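PDB 7D5M: oxidoreductase from Azotobacter vinelandii, which binds NAD and, as a homologue of inositol dehydrogenase in the Gfo/Idh/MocA family, probably oxidises a sugar-like or polyol substrate. Local coordinates for residues S5-Q10 with L336-A341; A33-S38 with D318-A323; P64-P69 with E76-R81. All blocks are in the same frame, centred on the assembly; numbering follows the deposited sequence.

From the N terminus the chain reaches 5-10 first, and contact 1 closes the longest loop by bringing this leader, just ahead of strand 12-16, against helix 329-349. Contact 2 is nested within that loop: 33-38, at the end of helix 26-34, meets the loop 318-323 that precedes helix 329-349. The two touch, since Asp318 is hydrogen-bonded to Tyr338 and salt-bridged to Arg339, and their centres are about 10 Å apart. Together they tie the start of the nucleotide-binding half to the C-terminal half, and both reach the second subunit. Contact 3, joining 64-69 to 76-81, closes a short loop nested inside both; it is local to the Rossmann part and touches neither.

Contact 1: residues S5-Q10 with L336-A341; sequences SKRIAQ and LYYRFA
Arg7 lays its guanidinium flat over one face of the Tyr338 ring, and this stack carries most of the contact. The two planes are only 9° apart, and Arg7 CZ sits 3.7 Å from the centroid of the Tyr338 ring, close to the ring normal, which makes the pair a cation-pi interaction as well as a stack. The nearest approach is Arg7 NE to Tyr338 CD1 at 3.3 Å; from there the guanidinium runs on over CE1 and CZ toward the hydroxyl end. A bend at chi2 of Arg7 (-146°) gives the chain the turn that brings the group over the ring.

On the helix, Tyr338 has CG placed between its backbone N and carbonyl carbon (chi1 88°), an uncommon choice for a helical residue. Arg339 CG lies over the rim of the opposite face of the ring. The Tyr338 hydroxyl has its main partner in Asp318, to which it is hydrogen-bonded, and that carboxylate also forms a salt bridge with Arg339. The acid probably offsets some of the positive charge gathered here. A water adds a weak link between Arg7 NH1 and Tyr338 OH.

One helical turn on from Tyr338, Ala341 takes the smaller, purely apolar contact of Ile8, whose CD1 rests 4.1 Å from Ala341 CB. Back along the leader, Lys6 folds over so that Lys6 NZ donates to Ala9 O at 2.9 Å, while its backbone is hydrogen-bonded to the second subunit. The leader into the first strand of the Rossmann fold thus packs on helix 329-349, within the C-terminal family region, as expected between the two parts of a Gfo/Idh/MocA-type dehydrogenase.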
loop_
_atom_site.group_PDB
_atom_site.type_symbol
_atom_site.label_atom_id
_atom_site.label_comp_id
_atom_site.label_asym_id
_atom_site.label_seq_id
_atom_site.Cartn_x
_atom_site.Cartn_y
_atom_site.Cartn_z
ATOM N N SER A 5 1.583 -26.469 -24.665
ATOM C CA SER A 5 1.535 -27.073 -26.016
ATOM C C SER A 5 2.693 -26.492 -26.833
ATOM O O SER A 5 3.033 -25.288 -26.651
ATOM C CB SER A 5 0.195 -26.849 -26.652
ATOM O OG SER A 5 0.003 -25.472 -26.892
ATOM N N LYS A 6 3.303 -27.297 -27.697
ATOM C CA LYS A 6 4.474 -26.819 -28.473
ATOM C C LYS A 6 4.038 -25.684 -29.407
ATOM O O LYS A 6 2.903 -25.686 -29.909
ATOM C CB LYS A 6 5.160 -27.964 -29.214
ATOM C CG LYS A 6 4.360 -28.616 -30.323
ATOM C CD LYS A 6 5.164 -29.697 -31.043
ATOM C CE LYS A 6 5.505 -30.876 -30.160
ATOM N NZ LYS A 6 6.557 -31.724 -30.767
ATOM N N ARG A 7 4.927 -24.725 -29.620
ATOM C CA ARG A 7 4.706 -23.589 -30.546
ATOM C C ARG A 7 5.519 -23.762 -31.823
ATOM O O ARG A 7 5.236 -23.057 -32.778
ATOM C CB ARG A 7 5.169 -22.321 -29.857
ATOM C CG ARG A 7 4.545 -22.158 -28.489
ATOM C CD ARG A 7 4.366 -20.687 -28.351
ATOM N NE ARG A 7 3.836 -20.319 -27.060
ATOM C CZ ARG A 7 2.761 -19.572 -26.898
ATOM N NH1 ARG A 7 2.096 -19.107 -27.950
ATOM N NH2 ARG A 7 2.366 -19.292 -25.676
ATOM N N ILE A 8 6.540 -24.608 -31.769
ATOM C CA ILE A 8 7.391 -24.996 -32.921
ATOM C C ILE A 8 7.506 -26.518 -32.859
ATOM O O ILE A 8 7.271 -27.070 -31.763
ATOM C CB ILE A 8 8.747 -24.261 -32.865
ATOM C CG1 ILE A 8 9.571 -24.651 -31.634
ATOM C CG2 ILE A 8 8.529 -22.753 -32.915
ATOM C CD1 ILE A 8 10.971 -24.086 -31.635
ATOM N N ALA A 9 7.817 -27.160 -33.989
ATOM C CA ALA A 9 7.791 -28.634 -34.166
ATOM C C ALA A 9 8.760 -29.309 -33.194
ATOM O O ALA A 9 8.386 -30.342 -32.597
ATOM C CB ALA A 9 8.133 -28.997 -35.587
ATOM N N GLN A 10 9.973 -28.765 -33.061
ATOM C CA GLN A 10 11.016 -29.317 -32.161
ATOM C C GLN A 10 11.695 -28.176 -31.418
ATOM O O GLN A 10 11.840 -27.085 -31.965
ATOM C CB GLN A 10 12.095 -30.073 -32.935
ATOM C CG GLN A 10 11.565 -31.262 -33.722
ATOM C CD GLN A 10 11.103 -32.409 -32.859
ATOM O OE1 GLN A 10 11.486 -32.557 -31.700
ATOM N NE2 GLN A 10 10.253 -33.247 -33.433
ATOM N N LEU A 336 9.356 -13.940 -23.309
ATOM C CA LEU A 336 10.335 -13.513 -24.340
ATOM C C LEU A 336 10.908 -14.749 -25.034
ATOM O O LEU A 336 10.994 -14.740 -26.269
ATOM C CB LEU A 336 11.476 -12.709 -23.717
ATOM C CG LEU A 336 11.108 -11.370 -23.083
ATOM C CD1 LEU A 336 12.362 -10.525 -22.981
ATOM C CD2 LEU A 336 10.010 -10.640 -23.837
ATOM N N TYR A 337 11.327 -15.751 -24.264
ATOM C CA TYR A 337 12.106 -16.891 -24.811
ATOM C C TYR A 337 11.235 -17.705 -25.781
ATOM O O TYR A 337 11.782 -18.172 -26.795
ATOM C CB TYR A 337 12.752 -17.726 -23.699
ATOM C CG TYR A 337 14.237 -17.493 -23.549
ATOM C CD1 TYR A 337 15.134 -18.145 -24.378
ATOM C CD2 TYR A 337 14.761 -16.619 -22.606
ATOM C CE1 TYR A 337 16.501 -17.957 -24.269
ATOM C CE2 TYR A 337 16.130 -16.419 -22.483
ATOM C CZ TYR A 337 17.009 -17.091 -23.321
ATOM O OH TYR A 337 18.367 -16.929 -23.225
ATOM N N TYR A 338 9.932 -17.888 -25.540
ATOM C CA TYR A 338 9.119 -18.667 -26.515
ATOM C C TYR A 338 9.006 -17.841 -27.800
ATOM O O TYR A 338 8.999 -18.443 -28.877
ATOM C CB TYR A 338 7.768 -19.147 -25.978
ATOM C CG TYR A 338 6.626 -18.179 -26.144
ATOM C CD1 TYR A 338 6.074 -17.921 -27.389
ATOM C CD2 TYR A 338 6.069 -17.544 -25.046
ATOM C CE1 TYR A 338 5.039 -17.016 -27.550
ATOM C CE2 TYR A 338 5.022 -16.645 -25.188
ATOM C CZ TYR A 338 4.500 -16.384 -26.442
ATOM O OH TYR A 338 3.471 -15.501 -26.593
ATOM N N ARG A 339 8.956 -16.509 -27.698
ATOM C CA ARG A 339 8.894 -15.633 -28.898
ATOM C C ARG A 339 10.227 -15.725 -29.644
ATOM O O ARG A 339 10.219 -15.775 -30.901
ATOM C CB ARG A 339 8.545 -14.198 -28.512
ATOM C CG ARG A 339 7.106 -14.029 -28.052
ATOM C CD ARG A 339 6.885 -12.583 -27.658
ATOM N NE ARG A 339 5.486 -12.226 -27.472
ATOM C CZ ARG A 339 4.746 -12.562 -26.431
ATOM N NH1 ARG A 339 5.258 -13.321 -25.473
ATOM N NH2 ARG A 339 3.488 -12.153 -26.356
ATOM N N PHE A 340 11.345 -15.719 -28.918
ATOM C CA PHE A 340 12.681 -15.922 -29.532
ATOM C C PHE A 340 12.667 -17.226 -30.341
ATOM O O PHE A 340 13.098 -17.202 -31.514
ATOM C CB PHE A 340 13.811 -15.945 -28.502
ATOM C CG PHE A 340 14.023 -14.676 -27.717
ATOM C CD1 PHE A 340 13.685 -13.440 -28.238
ATOM C CD2 PHE A 340 14.597 -14.723 -26.458
ATOM C CE1 PHE A 340 13.893 -12.277 -27.512
ATOM C CE2 PHE A 340 14.811 -13.557 -25.735
ATOM C CZ PHE A 340 14.464 -12.335 -26.268
ATOM N N ALA A 341 12.201 -18.330 -29.751
ATOM C CA ALA A 341 12.160 -19.659 -30.402
ATOM C C ALA A 341 11.258 -19.591 -31.643
ATOM O O ALA A 341 11.659 -20.082 -32.709
ATOM C CB ALA A 341 11.695 -20.714 -29.423
HETATM O O HOH W 1 0.768 -16.374 -28.423
#

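Contact 2: residues A33-S38 with D318-A323; sequences ALRDQS and DDRIGA
Asp36 and Arg320 reach toward each other from opposite directions and meet in a salt bridge, the tight part of this contact. Arg320 NH1 donates to Asp36 OD2 at 2.7 Å with an N-H...O angle of 155°, and Asp36 OD2 accepts through its syn lone pair. The carboxylate lies at the guanidinium edge, its plane nearly coplanar with it (10°). The extended chain of Arg320 spans much of the gap between the backbones, whose closest CA atoms, those of Asp36 and Arg320, are still 10.9 Å apart.

In the fold, this is where the end of helix 26-34, the helix after the first strand of the Rossmann fold, meets a loop of the C-terminal family region just ahead of helix 329-349. The second subunit adds to the packing: its Tyr27 bonds to Asp36 OD1, and its Phe330 makes a cation-pi contact with Arg35.

Against that single short ionic bond, the Arg35 side is looser. The Arg35 chain reaches out straight, with CG anti to the backbone N, and one face of its guanidinium looks onto Arg320, yet nothing comes nearer than Arg35 NE to Arg320 NH1 at 3.4 Å. Two donors face each other here, and the planes are 29° apart, too far for a neat stack. The like charges are probably eased by acids nearby: Asp36 for Arg320, and Glu331, the strongest partner of Arg35, for the other.

Water belongs to the polar side. One molecule lies 2.6 Å from Asp36 OD2 and accepts from Arg320 NH2 at 2.9 Å, in the guanidinium plane beside the direct bond. Arg320 NH2 is bonded to Asn335 as well, on helix 329-349.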
loop_
_atom_site.group_PDB
_atom_site.type_symbol
_atom_site.label_atom_id
_atom_site.label_comp_id
_atom_site.label_asym_id
_atom_site.label_seq_id
_atom_site.Cartn_x
_atom_site.Cartn_y
_atom_site.Cartn_z
ATOM N N ALA A 33 14.167 -20.617 -21.170
ATOM C CA ALA A 33 14.466 -21.242 -22.482
ATOM C C ALA A 33 13.927 -22.683 -22.537
ATOM O O ALA A 33 13.355 -23.084 -23.579
ATOM C CB ALA A 33 15.945 -21.188 -22.742
ATOM N N LEU A 34 14.055 -23.438 -21.447
ATOM C CA LEU A 34 13.725 -24.887 -21.437
ATOM C C LEU A 34 12.215 -25.072 -21.267
ATOM O O LEU A 34 11.695 -26.150 -21.598
ATOM C CB LEU A 34 14.523 -25.566 -20.330
ATOM C CG LEU A 34 16.040 -25.494 -20.492
ATOM C CD1 LEU A 34 16.721 -26.105 -19.285
ATOM C CD2 LEU A 34 16.494 -26.187 -21.769
ATOM N N ARG A 35 11.530 -24.036 -20.806
ATOM C CA ARG A 35 10.084 -24.098 -20.517
ATOM C C ARG A 35 9.302 -24.326 -21.813
ATOM O O ARG A 35 9.665 -23.739 -22.861
ATOM C CB ARG A 35 9.636 -22.816 -19.826
ATOM C CG ARG A 35 8.310 -22.965 -19.099
ATOM C CD ARG A 35 8.004 -21.657 -18.412
ATOM N NE ARG A 35 6.937 -21.768 -17.437
ATOM C CZ ARG A 35 6.609 -20.807 -16.584
ATOM N NH1 ARG A 35 7.225 -19.639 -16.642
ATOM N NH2 ARG A 35 5.618 -20.990 -15.730
ATOM N N ASP A 36 8.273 -25.178 -21.751
ATOM C CA ASP A 36 7.259 -25.311 -22.832
ATOM C C ASP A 36 7.912 -25.752 -24.147
ATOM O O ASP A 36 7.414 -25.360 -25.213
ATOM C CB ASP A 36 6.494 -24.005 -23.058
ATOM C CG ASP A 36 5.884 -23.428 -21.796
ATOM O OD1 ASP A 36 5.545 -24.221 -20.899
ATOM O OD2 ASP A 36 5.761 -22.185 -21.721
ATOM N N GLN A 37 8.986 -26.531 -24.074
ATOM C CA GLN A 37 9.588 -27.187 -25.261
ATOM C C GLN A 37 10.141 -26.128 -26.231
ATOM O O GLN A 37 10.129 -26.400 -27.451
ATOM C CB GLN A 37 8.541 -28.055 -25.976
ATOM C CG GLN A 37 7.722 -28.959 -25.056
ATOM C CD GLN A 37 6.705 -29.776 -25.821
ATOM O OE1 GLN A 37 7.044 -30.757 -26.476
ATOM N NE2 GLN A 37 5.445 -29.368 -25.758
ATOM N N SER A 38 10.607 -24.963 -25.755
ATOM C CA SER A 38 11.114 -23.880 -26.650
ATOM C C SER A 38 12.528 -24.210 -27.143
ATOM O O SER A 38 12.771 -24.198 -28.381
ATOM C CB SER A 38 11.085 -22.529 -25.973
ATOM O OG SER A 38 9.744 -22.076 -25.827
ATOM N N ASP A 318 -0.515 -14.491 -22.865
ATOM C CA ASP A 318 0.578 -15.215 -22.169
ATOM C C ASP A 318 0.177 -15.642 -20.751
ATOM O O ASP A 318 1.040 -16.207 -20.065
ATOM C CB ASP A 318 1.865 -14.388 -22.166
ATOM C CG ASP A 318 2.494 -14.231 -23.538
ATOM O OD1 ASP A 318 2.107 -14.992 -24.462
ATOM O OD2 ASP A 318 3.358 -13.348 -23.678
ATOM N N ASP A 319 -1.084 -15.483 -20.335
ATOM C CA ASP A 319 -1.504 -15.936 -18.985
ATOM C C ASP A 319 -1.273 -17.447 -18.873
ATOM O O ASP A 319 -1.749 -18.183 -19.750
ATOM C CB ASP A 319 -2.950 -15.568 -18.671
ATOM C CG ASP A 319 -3.173 -14.076 -18.494
ATOM O OD1 ASP A 319 -2.231 -13.376 -18.050
ATOM O OD2 ASP A 319 -4.292 -13.624 -18.802
ATOM N N ARG A 320 -0.542 -17.879 -17.838
ATOM C CA ARG A 320 -0.229 -19.312 -17.582
ATOM C C ARG A 320 -1.090 -19.840 -16.434
ATOM O O ARG A 320 -1.185 -21.067 -16.270
ATOM C CB ARG A 320 1.259 -19.470 -17.270
ATOM C CG ARG A 320 2.155 -19.111 -18.446
ATOM C CD ARG A 320 3.559 -18.709 -18.034
ATOM N NE ARG A 320 4.289 -18.212 -19.184
ATOM C CZ ARG A 320 4.955 -18.966 -20.057
ATOM N NH1 ARG A 320 5.043 -20.276 -19.885
ATOM N NH2 ARG A 320 5.566 -18.406 -21.084
ATOM N N ILE A 321 -1.714 -18.939 -15.676
ATOM C CA ILE A 321 -2.683 -19.311 -14.616
ATOM C C ILE A 321 -3.668 -18.151 -14.434
ATOM O O ILE A 321 -3.349 -17.027 -14.837
ATOM C CB ILE A 321 -1.931 -19.689 -13.326
ATOM C CG1 ILE A 321 -2.842 -20.410 -12.327
ATOM C CG2 ILE A 321 -1.242 -18.460 -12.749
ATOM C CD1 ILE A 321 -2.121 -21.147 -11.226
ATOM N N GLY A 322 -4.830 -18.448 -13.861
ATOM C CA GLY A 322 -5.937 -17.497 -13.677
ATOM C C GLY A 322 -5.539 -16.275 -12.875
ATOM O O GLY A 322 -4.620 -16.364 -12.026
ATOM N N ALA A 323 -6.223 -15.162 -13.136
ATOM C CA ALA A 323 -6.102 -13.882 -12.410
ATOM C C ALA A 323 -6.104 -14.138 -10.901
ATOM O O ALA A 323 -6.842 -15.045 -10.451
ATOM C CB ALA A 323 -7.241 -12.976 -12.800
HETATM O O HOH W 2 7.272 -20.221 -22.552
#

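Contact 3: residues P64-P69 with E76-R81; sequences PQRCYP and EQEARR
Gln77, on helix 71-78, is the first residue of 76-81 to touch the loop 64-69: Gln77 CB packs 3.3 Å from Tyr68 CE1, with CG alongside, before the chain bends at chi2 and carries the amide away.

Glu78 comes next and is the polar centre of the contact. With CG anti to its carbonyl carbon and a bend at chi2 (-71°), its carboxylate swings back to the loop, where Arg66 grips it side-on. Arg66 NE donates to Glu78 OE2 at 2.9 Å, almost straight at 171°, and Arg66 NH2 to Glu78 OE1 at 2.7 Å. Both oxygens use their syn lone pairs, and the two flat groups are nearly coplanar. Tyr68 OH adds a third bond, to Glu78 OE2 at 2.6 Å, from the anti side. Glu78 OE1 also accepts from the backbone N of Ile85.

At the end of the type I turn from Glu78, Arg81 lays its guanidinium flat over one face of that of Arg66, with centres 3.7 Å apart and planes only 3° off parallel. Arg81 NE finds its main partner in Asp83, and a water joins Arg81 NH1 to Tyr68 OH. A leucine in place of Arg66 would probably leave the Glu78 carboxylate without its charged mate and the Arg81 guanidinium without the flat surface it stacks on.

All this lies in the Rossmann fold, next to strand 39-45, whose Ala43 is touched by Arg66, Tyr68 and Glu78. The chemistry implies a carboxylate held in place by several donors, with Glu78 and Asp83 probably offsetting the charge of two arginines stacked like plates.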
loop_
_atom_site.group_PDB
_atom_site.type_symbol
_atom_site.label_atom_id
_atom_site.label_comp_id
_atom_site.label_asym_id
_atom_site.label_seq_id
_atom_site.Cartn_x
_atom_site.Cartn_y
_atom_site.Cartn_z
ATOM N N PRO A 64 29.331 -34.291 -21.351
ATOM C CA PRO A 64 30.599 -33.653 -20.987
ATOM C C PRO A 64 31.450 -33.277 -22.211
ATOM O O PRO A 64 32.173 -32.287 -22.165
ATOM C CB PRO A 64 31.326 -34.702 -20.119
ATOM C CG PRO A 64 30.623 -36.000 -20.435
ATOM C CD PRO A 64 29.186 -35.616 -20.720
ATOM N N GLN A 65 31.346 -34.059 -23.287
ATOM C CA GLN A 65 32.075 -33.796 -24.557
ATOM C C GLN A 65 31.478 -32.585 -25.286
ATOM O O GLN A 65 32.135 -32.076 -26.212
ATOM C CB GLN A 65 32.039 -35.039 -25.439
ATOM C CG GLN A 65 33.020 -36.111 -24.991
ATOM C CD GLN A 65 33.146 -37.179 -26.050
ATOM O OE1 GLN A 65 32.277 -38.032 -26.196
ATOM N NE2 GLN A 65 34.216 -37.110 -26.825
ATOM N N ARG A 66 30.293 -32.110 -24.890
ATOM C CA ARG A 66 29.686 -30.888 -25.488
ATOM C C ARG A 66 29.724 -29.737 -24.475
ATOM O O ARG A 66 29.030 -28.731 -24.702
ATOM C CB ARG A 66 28.259 -31.172 -25.963
ATOM C CG ARG A 66 28.175 -32.253 -27.027
ATOM C CD ARG A 66 26.754 -32.497 -27.472
ATOM N NE ARG A 66 26.330 -31.632 -28.567
ATOM C CZ ARG A 66 25.144 -31.716 -29.164
ATOM N NH1 ARG A 66 24.276 -32.628 -28.764
ATOM N NH2 ARG A 66 24.822 -30.894 -30.147
ATOM N N CYS A 67 30.498 -29.888 -23.400
ATOM C CA CYS A 67 30.916 -28.780 -22.506
ATOM C C CYS A 67 32.297 -28.329 -22.977
ATOM O O CYS A 67 33.293 -28.977 -22.601
ATOM C CB CYS A 67 30.970 -29.193 -21.043
ATOM S SG CYS A 67 29.376 -29.777 -20.408
ATOM N N TYR A 68 32.341 -27.300 -23.812
ATOM C CA TYR A 68 33.577 -26.822 -24.476
ATOM C C TYR A 68 34.239 -25.748 -23.627
ATOM O O TYR A 68 33.577 -25.066 -22.843
ATOM C CB TYR A 68 33.244 -26.307 -25.870
ATOM C CG TYR A 68 32.516 -27.297 -26.743
ATOM C CD1 TYR A 68 33.205 -28.239 -27.493
ATOM C CD2 TYR A 68 31.133 -27.284 -26.837
ATOM C CE1 TYR A 68 32.544 -29.146 -28.303
ATOM C CE2 TYR A 68 30.459 -28.180 -27.653
ATOM C CZ TYR A 68 31.168 -29.097 -28.408
ATOM O OH TYR A 68 30.508 -29.974 -29.219
ATOM N N PRO A 69 35.574 -25.569 -23.746
ATOM C CA PRO A 69 36.285 -24.583 -22.931
ATOM C C PRO A 69 36.038 -23.118 -23.308
ATOM O O PRO A 69 36.334 -22.255 -22.493
ATOM C CB PRO A 69 37.763 -24.943 -23.162
ATOM C CG PRO A 69 37.763 -25.576 -24.523
ATOM C CD PRO A 69 36.489 -26.395 -24.550
ATOM N N GLU A 76 32.768 -24.064 -33.503
ATOM C CA GLU A 76 33.508 -24.868 -34.518
ATOM C C GLU A 76 33.125 -26.348 -34.385
ATOM O O GLU A 76 32.825 -26.963 -35.427
ATOM C CB GLU A 76 35.024 -24.672 -34.395
ATOM C CG GLU A 76 35.828 -25.589 -35.312
ATOM C CD GLU A 76 37.343 -25.426 -35.255
ATOM O OE1 GLU A 76 37.859 -24.968 -34.203
ATOM O OE2 GLU A 76 38.009 -25.758 -36.273
ATOM N N GLN A 77 33.134 -26.896 -33.165
ATOM C CA GLN A 77 32.867 -28.339 -32.909
ATOM C C GLN A 77 31.394 -28.639 -33.191
ATOM O O GLN A 77 31.103 -29.689 -33.798
ATOM C CB GLN A 77 33.255 -28.733 -31.484
ATOM C CG GLN A 77 34.759 -28.775 -31.247
ATOM C CD GLN A 77 35.446 -29.723 -32.200
ATOM O OE1 GLN A 77 35.058 -30.884 -32.340
ATOM N NE2 GLN A 77 36.459 -29.221 -32.882
ATOM N N GLU A 78 30.483 -27.754 -32.772
ATOM C CA GLU A 78 29.029 -27.994 -32.961
ATOM C C GLU A 78 28.697 -27.994 -34.461
ATOM O O GLU A 78 27.841 -28.787 -34.864
ATOM C CB GLU A 78 28.218 -26.984 -32.143
ATOM C CG GLU A 78 28.227 -27.319 -30.660
ATOM C CD GLU A 78 27.410 -28.548 -30.296
ATOM O OE1 GLU A 78 26.217 -28.604 -30.712
ATOM O OE2 GLU A 78 27.964 -29.448 -29.608
ATOM N N ALA A 79 29.363 -27.151 -35.255
ATOM C CA ALA A 79 29.172 -27.020 -36.724
ATOM C C ALA A 79 29.421 -28.372 -37.412
ATOM O O ALA A 79 28.893 -28.582 -38.512
ATOM C CB ALA A 79 30.093 -25.951 -37.268
ATOM N N ARG A 80 30.208 -29.251 -36.790
ATOM C CA ARG A 80 30.611 -30.552 -37.390
ATOM C C ARG A 80 29.507 -31.602 -37.205
ATOM O O ARG A 80 29.550 -32.617 -37.927
ATOM C CB ARG A 80 31.916 -31.039 -36.763
ATOM C CG ARG A 80 33.125 -30.172 -37.080
ATOM C CD ARG A 80 34.345 -30.841 -36.484
ATOM N NE ARG A 80 35.569 -30.058 -36.546
ATOM C CZ ARG A 80 36.739 -30.454 -36.042
ATOM N NH1 ARG A 80 36.846 -31.629 -35.440
ATOM N NH2 ARG A 80 37.801 -29.674 -36.136
ATOM N N ARG A 81 28.549 -31.376 -36.302
ATOM C CA ARG A 81 27.520 -32.386 -35.935
ATOM C C ARG A 81 26.188 -32.055 -36.599
ATOM O O ARG A 81 25.741 -30.911 -36.556
ATOM C CB ARG A 81 27.258 -32.429 -34.426
ATOM C CG ARG A 81 28.474 -32.255 -33.534
ATOM C CD ARG A 81 28.078 -32.161 -32.077
ATOM N NE ARG A 81 27.166 -33.226 -31.666
ATOM C CZ ARG A 81 27.409 -34.144 -30.734
ATOM N NH1 ARG A 81 28.554 -34.170 -30.073
ATOM N NH2 ARG A 81 26.487 -35.048 -30.465
HETATM O O HOH W 3 30.997 -32.333 -30.281
#